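Local coordinates for protein tRNA delta(2)-isopentenylpyrophosphate transferase (Staphylococcus epidermidis ATCC 12228, PDB 3D3Q) that probably transfers a dimethylallyl group from dimethylallyl diphosphate to adenine 37 of tRNAs that read codons beginning with uridine, at residues Leu141-Leu146 with His162-Lys167; Ser152-Ser157 with Leu182-Lys187. All blocks are in the same frame, centred on the assembly; numbering follows the deposited sequence.

Contact 1 of 2, residues Leu141-Leu146 with His162-Lys167; sequences LNNNKL and HPNNRK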
loop_
_atom_site.group_PDB
_atom_site.type_symbol
_atom_site.label_atom_id
_atom_site.label_comp_id
_atom_site.label_asym_id
_atom_site.label_seq_id
_atom_site.Cartn_x
_atom_site.Cartn_y
_atom_site.Cartn_z
ATOM N N LEU A 141 27.542 -8.454 15.606
ATOM C CA LEU A 141 27.101 -8.408 16.995
ATOM C C LEU A 141 26.183 -9.542 17.385
ATOM O O LEU A 141 25.228 -9.880 16.671
ATOM C CB LEU A 141 26.389 -7.081 17.295
ATOM C CG LEU A 141 27.158 -5.834 17.743
ATOM C CD1 LEU A 141 28.126 -5.358 16.660
ATOM C CD2 LEU A 141 26.139 -4.750 18.068
ATOM N N ASN A 142 26.465 -10.128 18.538
ATOM C CA ASN A 142 25.640 -11.222 19.027
ATOM C C ASN A 142 24.275 -10.674 19.412
ATOM O O ASN A 142 24.015 -9.480 19.291
ATOM C CB ASN A 142 26.295 -11.857 20.244
ATOM C CG ASN A 142 26.523 -10.864 21.342
ATOM O OD1 ASN A 142 25.579 -10.412 21.991
ATOM N ND2 ASN A 142 27.786 -10.499 21.555
ATOM N N ASN A 143 23.406 -11.554 19.885
ATOM C CA ASN A 143 22.074 -11.139 20.281
ATOM C C ASN A 143 22.053 -10.090 21.389
ATOM O O ASN A 143 21.297 -9.123 21.315
ATOM C CB ASN A 143 21.262 -12.349 20.713
ATOM C CG ASN A 143 20.185 -12.699 19.726
ATOM O OD1 ASN A 143 19.585 -13.769 19.811
ATOM N ND2 ASN A 143 19.925 -11.797 18.785
ATOM N N ASN A 144 22.880 -10.280 22.413
ATOM C CA ASN A 144 22.931 -9.339 23.531
ATOM C C ASN A 144 23.724 -8.066 23.234
ATOM O O ASN A 144 23.335 -6.978 23.660
ATOM C CB ASN A 144 23.492 -10.017 24.794
ATOM C CG ASN A 144 22.395 -10.582 25.709
ATOM O OD1 ASN A 144 21.608 -9.835 26.306
ATOM N ND2 ASN A 144 22.347 -11.908 25.823
ATOM N N LYS A 145 24.824 -8.183 22.503
ATOM C CA LYS A 145 25.616 -6.998 22.207
ATOM C C LYS A 145 24.784 -6.021 21.381
ATOM O O LYS A 145 24.861 -4.812 21.583
ATOM C CB LYS A 145 26.898 -7.378 21.465
ATOM C CG LYS A 145 28.021 -6.346 21.586
ATOM C CD LYS A 145 29.258 -6.763 20.762
ATOM C CE LYS A 145 30.408 -5.753 20.857
ATOM N NZ LYS A 145 31.477 -6.078 19.872
ATOM N N LEU A 146 23.979 -6.554 20.468
ATOM C CA LEU A 146 23.119 -5.733 19.619
ATOM C C LEU A 146 21.990 -5.107 20.434
ATOM O O LEU A 146 21.481 -4.036 20.093
ATOM C CB LEU A 146 22.512 -6.572 18.498
ATOM C CG LEU A 146 21.507 -5.842 17.602
ATOM C CD1 LEU A 146 22.247 -4.866 16.715
ATOM C CD2 LEU A 146 20.728 -6.843 16.753
ATOM N N HIS A 162 12.743 -8.640 24.072
ATOM C CA HIS A 162 13.754 -9.551 24.606
ATOM C C HIS A 162 14.936 -9.641 23.622
ATOM O O HIS A 162 14.743 -9.689 22.410
ATOM C CB HIS A 162 13.118 -10.917 24.845
ATOM C CG HIS A 162 14.032 -11.910 25.492
ATOM N ND1 HIS A 162 15.078 -12.504 24.818
ATOM C CD2 HIS A 162 14.055 -12.420 26.748
ATOM C CE1 HIS A 162 15.705 -13.338 25.630
ATOM N NE2 HIS A 162 15.106 -13.305 26.807
ATOM N N PRO A 163 16.182 -9.654 24.132
ATOM C CA PRO A 163 17.367 -9.720 23.256
ATOM C C PRO A 163 17.482 -10.868 22.251
ATOM O O PRO A 163 18.332 -10.847 21.344
ATOM C CB PRO A 163 18.554 -9.647 24.240
ATOM C CG PRO A 163 17.990 -10.044 25.557
ATOM C CD PRO A 163 16.567 -9.538 25.551
ATOM N N ASN A 164 16.605 -11.854 22.384
ATOM C CA ASN A 164 16.621 -12.994 21.481
ATOM C C ASN A 164 15.658 -12.796 20.319
ATOM O O ASN A 164 15.560 -13.642 19.426
ATOM C CB ASN A 164 16.300 -14.290 22.245
ATOM C CG ASN A 164 17.526 -14.865 22.958
ATOM O OD1 ASN A 164 17.441 -15.870 23.668
ATOM N ND2 ASN A 164 18.678 -14.229 22.754
ATOM N N ASN A 165 14.953 -11.674 20.315
ATOM C CA ASN A 165 14.034 -11.385 19.219
ATOM C C ASN A 165 14.734 -10.408 18.280
ATOM O O ASN A 165 14.253 -9.297 18.049
ATOM C CB ASN A 165 12.759 -10.744 19.749
ATOM C CG ASN A 165 11.703 -10.614 18.682
ATOM O OD1 ASN A 165 12.013 -10.636 17.489
ATOM N ND2 ASN A 165 10.456 -10.477 19.093
ATOM N N ARG A 166 15.866 -10.838 17.734
ATOM C CA ARG A 166 16.660 -9.989 16.872
ATOM C C ARG A 166 15.838 -9.182 15.895
ATOM O O ARG A 166 16.122 -8.006 15.668
ATOM C CB ARG A 166 17.696 -10.804 16.115
ATOM C CG ARG A 166 18.864 -9.969 15.651
ATOM C CD ARG A 166 19.684 -10.698 14.612
ATOM N NE ARG A 166 20.967 -10.055 14.310
ATOM C CZ ARG A 166 21.951 -9.899 15.192
ATOM N NH1 ARG A 166 23.076 -9.312 14.819
ATOM N NH2 ARG A 166 21.807 -10.317 16.448
ATOM N N LYS A 167 14.815 -9.795 15.319
ATOM C CA LYS A 167 13.980 -9.070 14.364
ATOM C C LYS A 167 13.481 -7.735 14.911
ATOM O O LYS A 167 13.845 -6.667 14.407
ATOM C CB LYS A 167 12.775 -9.902 13.954
ATOM C CG LYS A 167 12.766 -10.223 12.496
ATOM C CD LYS A 167 12.390 -9.047 11.639
ATOM C CE LYS A 167 11.990 -9.566 10.253
ATOM N NZ LYS A 167 11.637 -8.490 9.289
#

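Contact 2 of 2, residues Ser152-Ser157 with Leu182-Lys187; sequences SFDKES and LLSSRK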
loop_
_atom_site.group_PDB
_atom_site.type_symbol
_atom_site.label_atom_id
_atom_site.label_comp_id
_atom_site.label_asym_id
_atom_site.label_seq_id
_atom_site.Cartn_x
_atom_site.Cartn_y
_atom_site.Cartn_z
ATOM N N SER A 152 21.129 1.829 24.470
ATOM C CA SER A 152 21.763 3.134 24.488
ATOM C C SER A 152 20.871 4.225 23.882
ATOM O O SER A 152 20.927 5.364 24.316
ATOM C CB SER A 152 23.061 3.084 23.704
ATOM O OG SER A 152 22.773 3.106 22.327
ATOM N N PHE A 153 20.063 3.889 22.878
ATOM C CA PHE A 153 19.200 4.879 22.245
ATOM C C PHE A 153 17.826 4.881 22.831
ATOM O O PHE A 153 17.439 5.802 23.531
ATOM C CB PHE A 153 19.032 4.623 20.748
ATOM C CG PHE A 153 20.301 4.609 19.992
ATOM C CD1 PHE A 153 21.246 5.616 20.190
ATOM C CD2 PHE A 153 20.581 3.571 19.104
ATOM C CE1 PHE A 153 22.475 5.597 19.516
ATOM C CE2 PHE A 153 21.802 3.535 18.423
ATOM C CZ PHE A 153 22.761 4.551 18.628
ATOM N N ASP A 154 17.083 3.833 22.532
ATOM C CA ASP A 154 15.716 3.727 22.992
ATOM C C ASP A 154 15.602 2.762 24.156
ATOM O O ASP A 154 15.520 1.549 23.972
ATOM C CB ASP A 154 14.843 3.288 21.817
ATOM C CG ASP A 154 13.388 3.309 22.143
ATOM O OD1 ASP A 154 12.589 3.218 21.196
ATOM O OD2 ASP A 154 13.052 3.404 23.342
ATOM N N LYS A 155 15.602 3.311 25.362
ATOM C CA LYS A 155 15.526 2.502 26.565
ATOM C C LYS A 155 14.179 1.790 26.641
ATOM O O LYS A 155 14.104 0.608 26.986
ATOM C CB LYS A 155 15.734 3.390 27.791
ATOM C CG LYS A 155 16.170 2.650 29.043
ATOM C CD LYS A 155 17.562 2.021 28.899
ATOM C CE LYS A 155 18.680 3.069 28.842
ATOM N NZ LYS A 155 20.027 2.435 28.992
ATOM N N GLU A 156 13.115 2.504 26.298
ATOM C CA GLU A 156 11.780 1.925 26.335
ATOM C C GLU A 156 11.645 0.691 25.439
ATOM O O GLU A 156 11.038 -0.299 25.846
ATOM C CB GLU A 156 10.746 2.978 25.942
ATOM C CG GLU A 156 9.332 2.443 25.942
ATOM C CD GLU A 156 8.325 3.521 26.279
ATOM O OE1 GLU A 156 8.529 4.204 27.301
ATOM O OE2 GLU A 156 7.327 3.670 25.552
ATOM N N SER A 157 12.211 0.746 24.234
ATOM C CA SER A 157 12.138 -0.386 23.310
ATOM C C SER A 157 12.933 -1.598 23.791
ATOM O O SER A 157 12.382 -2.693 23.945
ATOM C CB SER A 157 12.632 0.008 21.913
ATOM O OG SER A 157 11.552 0.385 21.052
ATOM N N LEU A 182 13.059 8.740 18.270
ATOM C CA LEU A 182 12.371 7.753 19.119
ATOM C C LEU A 182 11.479 6.744 18.348
ATOM O O LEU A 182 10.576 7.149 17.614
ATOM C CB LEU A 182 11.537 8.553 20.169
ATOM C CG LEU A 182 11.407 10.112 20.024
ATOM C CD1 LEU A 182 10.281 10.696 20.890
ATOM C CD2 LEU A 182 12.734 10.753 20.420
ATOM N N LEU A 183 11.731 5.443 18.511
ATOM C CA LEU A 183 10.934 4.408 17.825
ATOM C C LEU A 183 9.749 3.904 18.641
ATOM O O LEU A 183 8.643 3.706 18.135
ATOM C CB LEU A 183 11.794 3.200 17.457
ATOM C CG LEU A 183 11.035 1.934 16.962
ATOM C CD1 LEU A 183 10.586 1.076 18.147
ATOM C CD2 LEU A 183 9.839 2.320 16.097
ATOM N N SER A 184 10.014 3.662 19.909
ATOM C CA SER A 184 9.000 3.210 20.820
ATOM C C SER A 184 7.947 4.309 20.948
ATOM O O SER A 184 6.856 4.066 21.463
ATOM C CB SER A 184 9.642 2.951 22.170
ATOM O OG SER A 184 10.436 4.062 22.530
ATOM N N SER A 185 8.278 5.516 20.488
ATOM C CA SER A 185 7.347 6.645 20.553
ATOM C C SER A 185 6.289 6.582 19.463
ATOM O O SER A 185 5.128 6.931 19.701
ATOM C CB SER A 185 8.088 7.983 20.442
ATOM O OG SER A 185 8.688 8.357 21.672
ATOM N N ARG A 186 6.696 6.164 18.263
ATOM C CA ARG A 186 5.766 6.042 17.131
ATOM C C ARG A 186 4.790 4.954 17.560
ATOM O O ARG A 186 3.587 5.034 17.311
ATOM C CB ARG A 186 6.486 5.585 15.850
ATOM C CG ARG A 186 5.699 5.868 14.555
ATOM C CD ARG A 186 6.250 5.106 13.355
ATOM N NE ARG A 186 5.811 3.704 13.372
ATOM C CZ ARG A 186 6.267 2.746 12.564
ATOM N NH1 ARG A 186 7.195 3.003 11.645
ATOM N NH2 ARG A 186 5.794 1.518 12.683
ATOM N N LYS A 187 5.336 3.939 18.220
ATOM C CA LYS A 187 4.537 2.840 18.690
ATOM C C LYS A 187 3.459 3.393 19.595
ATOM O O LYS A 187 2.273 3.131 19.401
ATOM C CB LYS A 187 5.402 1.833 19.444
ATOM C CG LYS A 187 4.653 0.579 19.846
ATOM C CD LYS A 187 5.540 -0.418 20.587
ATOM C CE LYS A 187 4.713 -1.593 21.124
ATOM N NZ LYS A 187 3.484 -1.113 21.849
#

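Contact 1 of 2, residues Leu141-Leu146 with His162-Lys167
Arg-166 reaches across to the loop just before helix 143-153, where its NH1 donates to Leu-141 O at 2.9 Å. The bond is moderately bent, 152° at the hydrogen; it lies in the carbonyl plane of Leu-141, while the oxygen stands slightly out of the guanidinium plane. CG of Arg-166 is anti to the backbone N (chi1 -157°), and the chain runs extended from CG to NE, which carries NE toward helix 143-153; the turn about the last torsion (chi4 63°) then sets the guanidinium plane against Leu-146. There CD2 of Leu-146 sits over the centre of one guanidinium face, 3.6 Å from CZ of Arg-166, with the two side chains crossing at about a right angle. The edge of the same group faces the backbone carbonyls of Leu-141 and Asn-142. The Asn-143 side chain lies between Arg-166, Pro-163 O and Asn-164, its CB 3.4 Å from Pro-163 O. Beside it, Asn-144 OD1 lies 3.7 Å from Pro-163 CB. Each segment carries an asparagine N-cap: Asn-165 OD1 accepts from Arg-168 N, whereas the bond from Lys-145 N to Asn-142 OD1 is too short in the model to be taken literally. A type I turn, His-162 to Asn-165, leads into helix 166-179. The contact thus joins the N-terminal ends of helices 143-153 and 166-179 at the protein surface, and Leu-146 continues the packing inward onto Leu-170 and Ile-173.

Contact 2 of 2, residues Ser152-Ser157 with Leu182-Lys187
Asp-154 meets Ser-184 through its carboxylate, where the break between helices 143-153 and 155-160 faces the beginning of helix 184-192. CG anti to the backbone N (chi1 -173°) directs the carboxylate at Ser-184. OD1 takes the Ser-184 hydroxyl, OG at 2.7 Å, on its syn side and close to the carboxylate plane, and Ser-184 N at 2.9 Å almost in line with the C-O bond. A third donor, Ser-157 OG, reaches OD1 from above the carboxylate plane. The other oxygen, OD2, accepts from Ser-157 N, the N-cap bond of helix 155-160, at 2.9 Å and 161°. The acid therefore caps its own helix while gripping the first turn of another, and the four donors probably help stabilise its negative charge. Next along the chain, Glu-156 lays its CB 3.6 Å from Ser-184 OG, and its CG packs against Ser-184 CB; its OE2 makes a weak, long ion pair with Lys-188. Ser-157 follows, its OG 3.4 Å from Ser-184 CB and also beside the CD1 methyl of Leu-183. Ser-184 OG stands between its own backbone N and carbonyl carbon (chi1 49°), turned to the carboxylate. Helix 166-179 links the two sides: Leu-183 rests on its Ala-172 and Tyr-175, and Phe-153, just before the aspartate, meets the ring of its Tyr-176.

In the fold
Contacts 1 and 2 lie on the same side of the chain's centre, their own centres 16 Å apart and their nearest atoms about 6 Å apart without touching. Their segments alternate along the chain, and both draw on helix 143-153: contact 1 uses its beginning, contact 2 its end. Helix 166-179 ties them together, beginning in contact 1 and packing beside contact 2. Each joins helices that are not successive in the chain, within a helical part that projects from the parallel sheet of the P-loop fold. Neither belongs to the nucleotide-binding loop. Lys-167 takes no part in the pairing of contact 1 and only marks where the 167-171 region, which by similarity interacts with substrate tRNA, begins.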